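Local coordinates for cell division control protein 45 cdc45 putative (Entamoeba histolytica, PDB 6CC2) that probably acts in eukaryotic DNA replication as the Cdc45 component of the replicative helicase assembly, and may be regulated by a change of conformation, at residues Gln26-Pro31 against Glu62-Val67; Asp242-Val247 against Cys252-Cys257; Leu262-Leu267 against Ala354-His359. One frame throughout, in Å; residues are numbered along the deposited sequence.

The three contacts follow one another along the chain, each closing before the next opens. Contact 1 lies in the parallel sheet near the N-terminus, where strand 24-29 meets helix 61-71. Contacts 2 and 3 lie on the opposite side of the chain's centre. Contact 1 is about 39 Å from contact 2 and about 31 Å from contact 3, centre to centre. Contacts 2 and 3 are neighbours, with centres about 14 Å apart. Strand 251-257 carries one side of contact 2, and the loop after it one side of contact 3. Arg263, salt-bridged to Asp256 and to Asp356, ties the three-stranded sheet to helix 354-364. Contact 1 packs a helix on the parallel sheet and touches neither other contact.

Contact 1: residues Gln26-Pro31 against Glu62-Val67; sequences QLYVSP and ETLSRV
Tyr28 reaches from strand 24-29 to Leu64 and Val67 on helix 61-71. The helix segment runs nearly antiparallel to the strand segment, with 10.4 Å between their axes. The CB of Tyr28 points toward the helix. Its CG lies beside the backbone N and anti to the carbonyl carbon (chi1 -65°), which sends the ring across toward the helix. CD2 then meets Leu64 CG at 3.9 Å, and the leucine side chain stands roughly perpendicular to the tyrosine. CE2 comes next and rests 4.0 Å from Val67 CG1. At the tip, OH lies 3.8 Å from the same methyl, Val67 CG1. Val67 lies alongside the outer end of the ring, pointing the other way, and the ring presents itself obliquely to both partners. The hydroxyl also gives a hydrogen bond of 2.7 Å from Tyr28 OH to Gln26 OE1, two residues back on the same strand. That donor sits well above the carbonyl plane, 61° out of it. Gln26 NE2 passes 4.1 Å from Val67 CG1 and bonds to Thr71 OG1 farther along the helix. Phe82 makes a T-shaped contact with the Tyr28 ring. Helix 61-71 is the connection of a beta-alpha-beta crossover from strand 53-57 to strand 77-83, passing over strand 24-29 between them. Leu27 and Val29 face helix 33-48 instead. The contact across the segments is therefore apolar, without a hydrogen bond, while the buried polar ends of Tyr28 and Gln26 are satisfied by each other and by Thr71.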
loop_
_atom_site.group_PDB
_atom_site.type_symbol
_atom_site.label_atom_id
_atom_site.label_comp_id
_atom_site.label_asym_id
_atom_site.label_seq_id
_atom_site.Cartn_x
_atom_site.Cartn_y
_atom_site.Cartn_z
ATOM N N GLN A 26 -19.640 -12.919 -0.982
ATOM C CA GLN A 26 -18.282 -13.181 -0.545
ATOM C C GLN A 26 -17.374 -12.164 -1.218
ATOM O O GLN A 26 -17.378 -12.044 -2.450
ATOM C CB GLN A 26 -17.880 -14.602 -0.932
ATOM C CG GLN A 26 -16.964 -15.282 0.015
ATOM C CD GLN A 26 -16.663 -16.690 -0.438
ATOM O OE1 GLN A 26 -16.750 -16.983 -1.631
ATOM N NE2 GLN A 26 -16.288 -17.552 0.489
ATOM N N LEU A 27 -16.593 -11.427 -0.423
ATOM C CA LEU A 27 -15.697 -10.419 -0.959
ATOM C C LEU A 27 -14.258 -10.819 -0.675
ATOM O O LEU A 27 -13.866 -10.934 0.487
ATOM C CB LEU A 27 -16.002 -9.040 -0.350
ATOM C CG LEU A 27 -17.418 -8.536 -0.649
ATOM C CD1 LEU A 27 -18.334 -8.807 0.534
ATOM C CD2 LEU A 27 -17.404 -7.074 -1.021
ATOM N N TYR A 28 -13.503 -11.068 -1.737
ATOM C CA TYR A 28 -12.096 -11.446 -1.658
ATOM C C TYR A 28 -11.250 -10.172 -1.718
ATOM O O TYR A 28 -11.339 -9.404 -2.673
ATOM C CB TYR A 28 -11.745 -12.387 -2.813
ATOM C CG TYR A 28 -12.438 -13.729 -2.797
ATOM C CD1 TYR A 28 -13.821 -13.829 -2.909
ATOM C CD2 TYR A 28 -11.715 -14.899 -2.686
ATOM C CE1 TYR A 28 -14.455 -15.062 -2.884
ATOM C CE2 TYR A 28 -12.328 -16.140 -2.680
ATOM C CZ TYR A 28 -13.703 -16.213 -2.772
ATOM O OH TYR A 28 -14.306 -17.447 -2.758
ATOM N N VAL A 29 -10.435 -9.958 -0.689
ATOM C CA VAL A 29 -9.777 -8.683 -0.468
ATOM C C VAL A 29 -8.275 -8.908 -0.517
ATOM O O VAL A 29 -7.736 -9.647 0.308
ATOM C CB VAL A 29 -10.187 -8.065 0.868
ATOM C CG1 VAL A 29 -9.585 -6.677 1.012
ATOM C CG2 VAL A 29 -11.699 -8.017 0.994
ATOM N N SER A 30 -7.631 -8.298 -1.471
ATOM C CA SER A 30 -6.169 -8.326 -1.537
ATOM C C SER A 30 -5.566 -7.323 -0.548
ATOM O O SER A 30 -6.253 -6.428 -0.060
ATOM C CB SER A 30 -5.740 -8.055 -2.961
ATOM O OG SER A 30 -6.077 -6.747 -3.348
ATOM N N PRO A 31 -4.270 -7.463 -0.224
ATOM C CA PRO A 31 -3.709 -6.734 0.942
ATOM C C PRO A 31 -3.252 -5.311 0.646
ATOM O O PRO A 31 -2.065 -4.974 0.675
ATOM C CB PRO A 31 -2.534 -7.619 1.367
ATOM C CG PRO A 31 -2.485 -8.781 0.410
ATOM C CD PRO A 31 -3.330 -8.470 -0.756
ATOM N N GLU A 62 -3.323 -18.470 -5.566
ATOM C CA GLU A 62 -3.519 -19.844 -5.134
ATOM C C GLU A 62 -4.559 -19.910 -4.026
ATOM O O GLU A 62 -5.432 -20.791 -4.028
ATOM C CB GLU A 62 -2.195 -20.446 -4.661
ATOM C CG GLU A 62 -1.071 -20.375 -5.676
ATOM C CD GLU A 62 0.189 -21.068 -5.185
ATOM O OE1 GLU A 62 0.072 -22.023 -4.385
ATOM O OE2 GLU A 62 1.294 -20.654 -5.595
ATOM N N THR A 63 -4.450 -19.015 -3.040
ATOM C CA THR A 63 -5.422 -18.965 -1.953
ATOM C C THR A 63 -6.809 -18.611 -2.481
ATOM O O THR A 63 -7.811 -19.271 -2.141
ATOM C CB THR A 63 -4.976 -17.945 -0.903
ATOM O OG1 THR A 63 -3.756 -18.397 -0.311
ATOM C CG2 THR A 63 -6.039 -17.778 0.184
ATOM N N LEU A 64 -6.877 -17.577 -3.320
ATOM C CA LEU A 64 -8.143 -17.200 -3.935
ATOM C C LEU A 64 -8.790 -18.410 -4.598
ATOM O O LEU A 64 -9.966 -18.705 -4.364
ATOM C CB LEU A 64 -7.910 -16.064 -4.939
ATOM C CG LEU A 64 -9.190 -15.474 -5.552
ATOM C CD1 LEU A 64 -8.991 -14.015 -5.956
ATOM C CD2 LEU A 64 -9.652 -16.268 -6.754
ATOM N N SER A 65 -8.024 -19.139 -5.408
ATOM C CA SER A 65 -8.575 -20.277 -6.137
ATOM C C SER A 65 -9.040 -21.373 -5.185
ATOM O O SER A 65 -10.098 -21.978 -5.393
ATOM C CB SER A 65 -7.529 -20.819 -7.111
ATOM O OG SER A 65 -8.070 -21.895 -7.862
ATOM N N ARG A 66 -8.272 -21.626 -4.116
ATOM C CA ARG A 66 -8.618 -22.696 -3.190
ATOM C C ARG A 66 -9.892 -22.381 -2.419
ATOM O O ARG A 66 -10.753 -23.252 -2.260
ATOM C CB ARG A 66 -7.453 -22.947 -2.238
ATOM C CG ARG A 66 -6.334 -23.778 -2.870
ATOM C CD ARG A 66 -5.262 -24.166 -1.849
ATOM N NE ARG A 66 -4.309 -25.129 -2.394
ATOM C CZ ARG A 66 -3.062 -24.849 -2.769
ATOM N NH1 ARG A 66 -2.579 -23.615 -2.663
ATOM N NH2 ARG A 66 -2.289 -25.817 -3.249
ATOM N N VAL A 67 -10.026 -21.145 -1.917
ATOM C CA VAL A 67 -11.240 -20.797 -1.179
ATOM C C VAL A 67 -12.445 -20.802 -2.112
ATOM O O VAL A 67 -13.521 -21.302 -1.758
ATOM C CB VAL A 67 -11.082 -19.435 -0.479
ATOM C CG1 VAL A 67 -12.413 -18.989 0.123
ATOM C CG2 VAL A 67 -9.996 -19.493 0.575
#

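Contact 2: residues Asp242-Val247 against Cys252-Cys257; sequences DLLQTV and CVKMDC. With EDO (1,2-ethanediol), chain K.
The Asp242-Val247 backbone folds back beside strand 251-257, bringing Asp242 CA within 7.4 Å of Lys254 CA, and ends in a type I turn from Leu244 to Val247. Lys254 makes the polar link. Its CG lies between the backbone N and the carbonyl carbon, and the chain bends at chi3 (-88°), turning the amine to the loop. Lys254 NZ gives a hydrogen bond of 2.8 Å to Asp242 O, tilted 29° from the carbonyl plane. The stronger partner of NZ is Ile240 O, so two loop carbonyls hold the amine. Leu244 reaches toward the strand and touches it with both methyls. CD1 lies 3.7 Å from Cys252 SG, and CD2 lies 3.9 Å from Lys254 CD. Val247 CG2 touches Cys252 SG more loosely, at 4.5 Å. Tyr350 and Phe343 border Leu244, while Val253 turns to helix 219-233 on the other face of the strand. Asp242 also braces its own loop. Its OD1 accepts from Leu244 N at 2.8 Å, on the anti side of the carboxylate. That bond closes an Asx turn, followed by the beta turn, in a loop that joins the parallel strands 237-238 and 251-257 and packs on their sheet.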
loop_
_atom_site.group_PDB
_atom_site.type_symbol
_atom_site.label_atom_id
_atom_site.label_comp_id
_atom_site.label_asym_id
_atom_site.label_seq_id
_atom_site.Cartn_x
_atom_site.Cartn_y
_atom_site.Cartn_z
ATOM N N ASP A 242 -3.524 27.067 8.577
ATOM C CA ASP A 242 -4.784 26.888 9.275
ATOM C C ASP A 242 -4.717 25.676 10.191
ATOM O O ASP A 242 -4.402 24.568 9.752
ATOM C CB ASP A 242 -5.924 26.721 8.261
ATOM C CG ASP A 242 -7.283 27.021 8.849
ATOM O OD1 ASP A 242 -7.509 26.721 10.043
ATOM O OD2 ASP A 242 -8.129 27.569 8.110
ATOM N N LEU A 243 -5.025 25.883 11.471
ATOM C CA LEU A 243 -5.019 24.791 12.440
ATOM C C LEU A 243 -6.389 24.147 12.608
ATOM O O LEU A 243 -6.522 23.200 13.388
ATOM C CB LEU A 243 -4.494 25.284 13.789
ATOM C CG LEU A 243 -3.005 25.655 13.786
ATOM C CD1 LEU A 243 -2.612 26.336 15.092
ATOM C CD2 LEU A 243 -2.120 24.433 13.533
ATOM N N LEU A 244 -7.402 24.638 11.896
ATOM C CA LEU A 244 -8.687 23.966 11.709
ATOM C C LEU A 244 -9.590 24.023 12.930
ATOM O O LEU A 244 -10.641 23.364 12.946
ATOM C CB LEU A 244 -8.493 22.494 11.301
ATOM C CG LEU A 244 -7.532 22.241 10.146
ATOM C CD1 LEU A 244 -7.482 20.733 9.833
ATOM C CD2 LEU A 244 -7.930 23.028 8.908
ATOM N N GLN A 245 -9.232 24.803 13.951
ATOM C CA GLN A 245 -10.020 24.826 15.179
ATOM C C GLN A 245 -11.364 25.523 14.996
ATOM O O GLN A 245 -12.256 25.349 15.834
ATOM C CB GLN A 245 -9.226 25.507 16.296
ATOM C CG GLN A 245 -7.861 24.884 16.551
ATOM C CD GLN A 245 -7.947 23.405 16.894
ATOM O OE1 GLN A 245 -7.447 22.550 16.156
ATOM N NE2 GLN A 245 -8.582 23.096 18.019
ATOM N N THR A 246 -11.531 26.299 13.926
ATOM C CA THR A 246 -12.767 27.025 13.678
ATOM C C THR A 246 -13.590 26.453 12.531
ATOM O O THR A 246 -14.681 26.958 12.261
ATOM C CB THR A 246 -12.456 28.505 13.404
ATOM O OG1 THR A 246 -13.649 29.281 13.555
ATOM C CG2 THR A 246 -11.910 28.706 11.996
ATOM N N VAL A 247 -13.124 25.398 11.857
ATOM C CA VAL A 247 -13.882 24.887 10.721
ATOM C C VAL A 247 -15.148 24.213 11.230
ATOM O O VAL A 247 -15.123 23.464 12.216
ATOM C CB VAL A 247 -13.036 23.922 9.871
ATOM C CG1 VAL A 247 -11.624 24.460 9.686
ATOM C CG2 VAL A 247 -13.022 22.561 10.478
ATOM N N CYS A 252 -12.484 18.316 6.176
ATOM C CA CYS A 252 -12.014 19.499 5.466
ATOM C C CYS A 252 -10.730 19.158 4.726
ATOM O O CYS A 252 -10.181 18.069 4.868
ATOM C CB CYS A 252 -11.804 20.665 6.430
ATOM S SG CYS A 252 -10.402 20.424 7.533
ATOM N N VAL A 253 -10.255 20.126 3.939
ATOM C CA VAL A 253 -9.029 19.999 3.160
ATOM C C VAL A 253 -8.184 21.234 3.401
ATOM O O VAL A 253 -8.695 22.360 3.358
ATOM C CB VAL A 253 -9.334 19.858 1.654
ATOM C CG1 VAL A 253 -8.054 19.921 0.840
ATOM C CG2 VAL A 253 -10.068 18.569 1.389
ATOM N N LYS A 254 -6.885 21.036 3.615
ATOM C CA LYS A 254 -5.966 22.162 3.694
ATOM C C LYS A 254 -4.659 21.788 3.011
ATOM O O LYS A 254 -4.285 20.612 2.970
ATOM C CB LYS A 254 -5.685 22.611 5.132
ATOM C CG LYS A 254 -5.034 21.591 6.000
ATOM C CD LYS A 254 -4.485 22.226 7.282
ATOM C CE LYS A 254 -3.071 22.728 7.089
ATOM N NZ LYS A 254 -2.438 23.133 8.373
HETATM N N MSE A 255 -3.985 22.795 2.465
HETATM C CA MSE A 255 -2.614 22.627 1.948
HETATM C C MSE A 255 -1.754 22.122 3.088
HETATM O O MSE A 255 -1.902 22.547 4.219
HETATM C CB MSE A 255 -2.080 23.938 1.387
HETATM C CG MSE A 255 -0.684 23.818 0.762
HETATM SE SE MSE A 255 -0.596 22.566 -0.751
HETATM C CE MSE A 255 -2.199 23.177 -1.728
ATOM N N ASP A 256 -0.848 21.190 2.797
ATOM C CA ASP A 256 -0.105 20.522 3.854
ATOM C C ASP A 256 1.303 20.209 3.356
ATOM O O ASP A 256 1.582 20.222 2.158
ATOM C CB ASP A 256 -0.830 19.246 4.277
ATOM C CG ASP A 256 -0.496 18.816 5.691
ATOM O OD1 ASP A 256 0.165 19.579 6.414
ATOM O OD2 ASP A 256 -0.915 17.699 6.071
ATOM N N CYS A 257 2.187 19.934 4.301
ATOM C CA CYS A 257 3.572 19.527 4.033
ATOM C C CYS A 257 3.692 18.034 4.302
ATOM O O CYS A 257 3.637 17.591 5.455
ATOM C CB CYS A 257 4.531 20.334 4.906
ATOM S SG CYS A 257 6.259 19.958 4.577
HETATM C C1 EDO K . 2.458 21.028 8.329
HETATM O O1 EDO K . 2.050 22.399 8.402
HETATM C C2 EDO K . 1.892 20.270 9.526
HETATM O O2 EDO K . 0.471 20.441 9.581
#

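Contact 3: residues Leu262-Leu267 against Ala354-His359; sequences LRHWTL and AFDAAH. With EDO (1,2-ethanediol), chain K.
Arg263 and His264 both donate to one carboxylate oxygen of Asp356, from the loop after strand 251-257 to the first turn of helix 354-364. Arg263 NH2 meets Asp356 OD2 at 3.0 Å on its syn side, but well out of the carboxylate plane, in a salt bridge with an N-H...acceptor angle of 147°. His264 NE2 gives a weak hydrogen bond of 2.9 Å to the same Asp356 OD2. The same N-H is shared weakly with Ser351 O. The ring comes edge-on, its plane 90° from that of the carboxylate. A third donor for OD2 is the backbone N of Ser353, just ahead of the helix. The other oxygen is served by water. This water donates to Asp356 OD1 at 2.9 Å and accepts from Arg263 N, also at 2.9 Å. It lies 3.2 Å above the guanidinium plane of Arg263, over its centre. The arginine chain bends at chi3 (-64°), and NE and NH1 then face Ser351 and Asp256. NE bonds to Ser351 O, and NH1 forms a salt bridge with Asp256 on the strand. Arg263 NH1 further bonds to O2 of a 1,2-ethanediol at 3.0 Å, probably left from crystallisation. Phe397 of helix 393-417 stacks on the His264 ring. Both oxygens of the buried Asp356 are thus satisfied. Three donors at OD2 and the nearby helix start would probably favour the ionised carboxylate. The arginine, placed between Asp356 and Asp256, probably offsets part of their negative charge and joins helix to sheet.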
loop_
_atom_site.group_PDB
_atom_site.type_symbol
_atom_site.label_atom_id
_atom_site.label_comp_id
_atom_site.label_asym_id
_atom_site.label_seq_id
_atom_site.Cartn_x
_atom_site.Cartn_y
_atom_site.Cartn_z
ATOM N N LEU A 262 4.215 13.693 10.325
ATOM C CA LEU A 262 4.827 14.834 10.998
ATOM C C LEU A 262 4.064 15.250 12.259
ATOM O O LEU A 262 4.659 15.427 13.318
ATOM C CB LEU A 262 4.924 15.996 10.015
ATOM C CG LEU A 262 5.500 17.330 10.530
ATOM C CD1 LEU A 262 6.930 17.138 10.988
ATOM C CD2 LEU A 262 5.403 18.426 9.480
ATOM N N ARG A 263 2.752 15.460 12.157
ATOM C CA ARG A 263 1.990 15.924 13.302
ATOM C C ARG A 263 2.002 14.930 14.449
ATOM O O ARG A 263 1.752 15.315 15.589
ATOM C CB ARG A 263 0.553 16.237 12.879
ATOM C CG ARG A 263 0.401 17.540 12.113
ATOM C CD ARG A 263 -1.065 17.788 11.696
ATOM N NE ARG A 263 -1.492 16.737 10.769
ATOM C CZ ARG A 263 -1.198 16.728 9.474
ATOM N NH1 ARG A 263 -0.521 17.723 8.918
ATOM N NH2 ARG A 263 -1.597 15.715 8.726
ATOM N N HIS A 264 2.313 13.666 14.178
ATOM C CA HIS A 264 2.287 12.601 15.178
ATOM C C HIS A 264 3.690 12.119 15.520
ATOM O O HIS A 264 3.872 11.041 16.106
ATOM C CB HIS A 264 1.400 11.478 14.645
ATOM C CG HIS A 264 0.128 12.009 14.074
ATOM N ND1 HIS A 264 -0.870 12.546 14.864
ATOM C CD2 HIS A 264 -0.272 12.185 12.794
ATOM C CE1 HIS A 264 -1.838 13.000 14.081
ATOM N NE2 HIS A 264 -1.484 12.818 12.827
ATOM N N TRP A 265 4.686 12.918 15.192
ATOM C CA TRP A 265 6.084 12.530 15.354
ATOM C C TRP A 265 6.851 13.774 15.777
ATOM O O TRP A 265 6.337 14.596 16.557
ATOM C CB TRP A 265 6.607 11.943 14.048
ATOM C CG TRP A 265 7.727 10.981 14.148
ATOM C CD1 TRP A 265 8.475 10.685 15.233
ATOM C CD2 TRP A 265 8.194 10.125 13.088
ATOM N NE1 TRP A 265 9.404 9.706 14.923
ATOM C CE2 TRP A 265 9.254 9.361 13.606
ATOM C CE3 TRP A 265 7.821 9.951 11.759
ATOM C CZ2 TRP A 265 9.938 8.424 12.842
ATOM C CZ3 TRP A 265 8.506 9.027 11.006
ATOM C CH2 TRP A 265 9.547 8.273 11.551
ATOM N N THR A 266 8.091 13.894 15.299
ATOM C CA THR A 266 8.941 15.062 15.507
ATOM C C THR A 266 9.409 15.556 14.145
ATOM O O THR A 266 9.496 14.782 13.193
ATOM C CB THR A 266 10.171 14.777 16.364
ATOM O OG1 THR A 266 11.096 13.938 15.639
ATOM C CG2 THR A 266 9.806 14.093 17.692
ATOM N N LEU A 267 9.734 16.850 14.056
ATOM C CA LEU A 267 10.270 17.372 12.800
ATOM C C LEU A 267 11.520 16.611 12.395
ATOM O O LEU A 267 11.674 16.208 11.237
ATOM C CB LEU A 267 10.574 18.856 12.943
ATOM C CG LEU A 267 11.385 19.467 11.792
ATOM C CD1 LEU A 267 10.669 19.298 10.469
ATOM C CD2 LEU A 267 11.684 20.948 12.081
ATOM N N ALA A 354 -5.923 12.012 6.007
ATOM C CA ALA A 354 -6.069 10.726 5.330
ATOM C C ALA A 354 -4.720 10.116 4.993
ATOM O O ALA A 354 -4.634 8.894 4.865
ATOM C CB ALA A 354 -6.936 10.892 4.085
ATOM N N PHE A 355 -3.647 10.930 4.874
ATOM C CA PHE A 355 -2.319 10.355 4.734
ATOM C C PHE A 355 -1.871 9.710 6.033
ATOM O O PHE A 355 -1.319 8.600 6.027
ATOM C CB PHE A 355 -1.308 11.416 4.315
ATOM C CG PHE A 355 -1.295 11.702 2.841
ATOM C CD1 PHE A 355 -0.991 10.704 1.937
ATOM C CD2 PHE A 355 -1.567 12.956 2.367
ATOM C CE1 PHE A 355 -0.950 10.972 0.580
ATOM C CE2 PHE A 355 -1.516 13.229 1.014
ATOM C CZ PHE A 355 -1.222 12.230 0.132
ATOM N N ASP A 356 -2.096 10.398 7.163
ATOM C CA ASP A 356 -1.740 9.822 8.455
ATOM C C ASP A 356 -2.455 8.492 8.647
ATOM O O ASP A 356 -1.863 7.495 9.090
ATOM C CB ASP A 356 -2.115 10.749 9.607
ATOM C CG ASP A 356 -1.402 12.089 9.565
ATOM O OD1 ASP A 356 -0.237 12.164 9.133
ATOM O OD2 ASP A 356 -2.060 13.098 10.007
ATOM N N ALA A 357 -3.759 8.482 8.360
ATOM C CA ALA A 357 -4.552 7.278 8.537
ATOM C C ALA A 357 -4.099 6.164 7.600
ATOM O O ALA A 357 -4.057 4.988 8.002
ATOM C CB ALA A 357 -6.022 7.604 8.310
ATOM N N ALA A 358 -3.784 6.502 6.334
ATOM C CA ALA A 358 -3.286 5.477 5.422
ATOM C C ALA A 358 -1.948 4.895 5.897
ATOM O O ALA A 358 -1.705 3.679 5.785
ATOM C CB ALA A 358 -3.183 6.034 4.018
ATOM N N HIS A 359 -1.069 5.730 6.431
ATOM C CA HIS A 359 0.190 5.208 6.977
ATOM C C HIS A 359 -0.096 4.272 8.149
ATOM O O HIS A 359 0.502 3.192 8.260
ATOM C CB HIS A 359 1.111 6.351 7.429
ATOM C CG HIS A 359 1.807 7.056 6.320
ATOM N ND1 HIS A 359 2.658 6.417 5.443
ATOM C CD2 HIS A 359 1.826 8.369 5.981
ATOM C CE1 HIS A 359 3.149 7.300 4.590
ATOM N NE2 HIS A 359 2.667 8.494 4.896
HETATM C C1 EDO K . 2.458 21.028 8.329
HETATM O O1 EDO K . 2.050 22.399 8.402
HETATM C C2 EDO K . 1.892 20.270 9.526
HETATM O O2 EDO K . 0.471 20.441 9.581
HETATM O O HOH W 1 1.183 14.537 9.881
#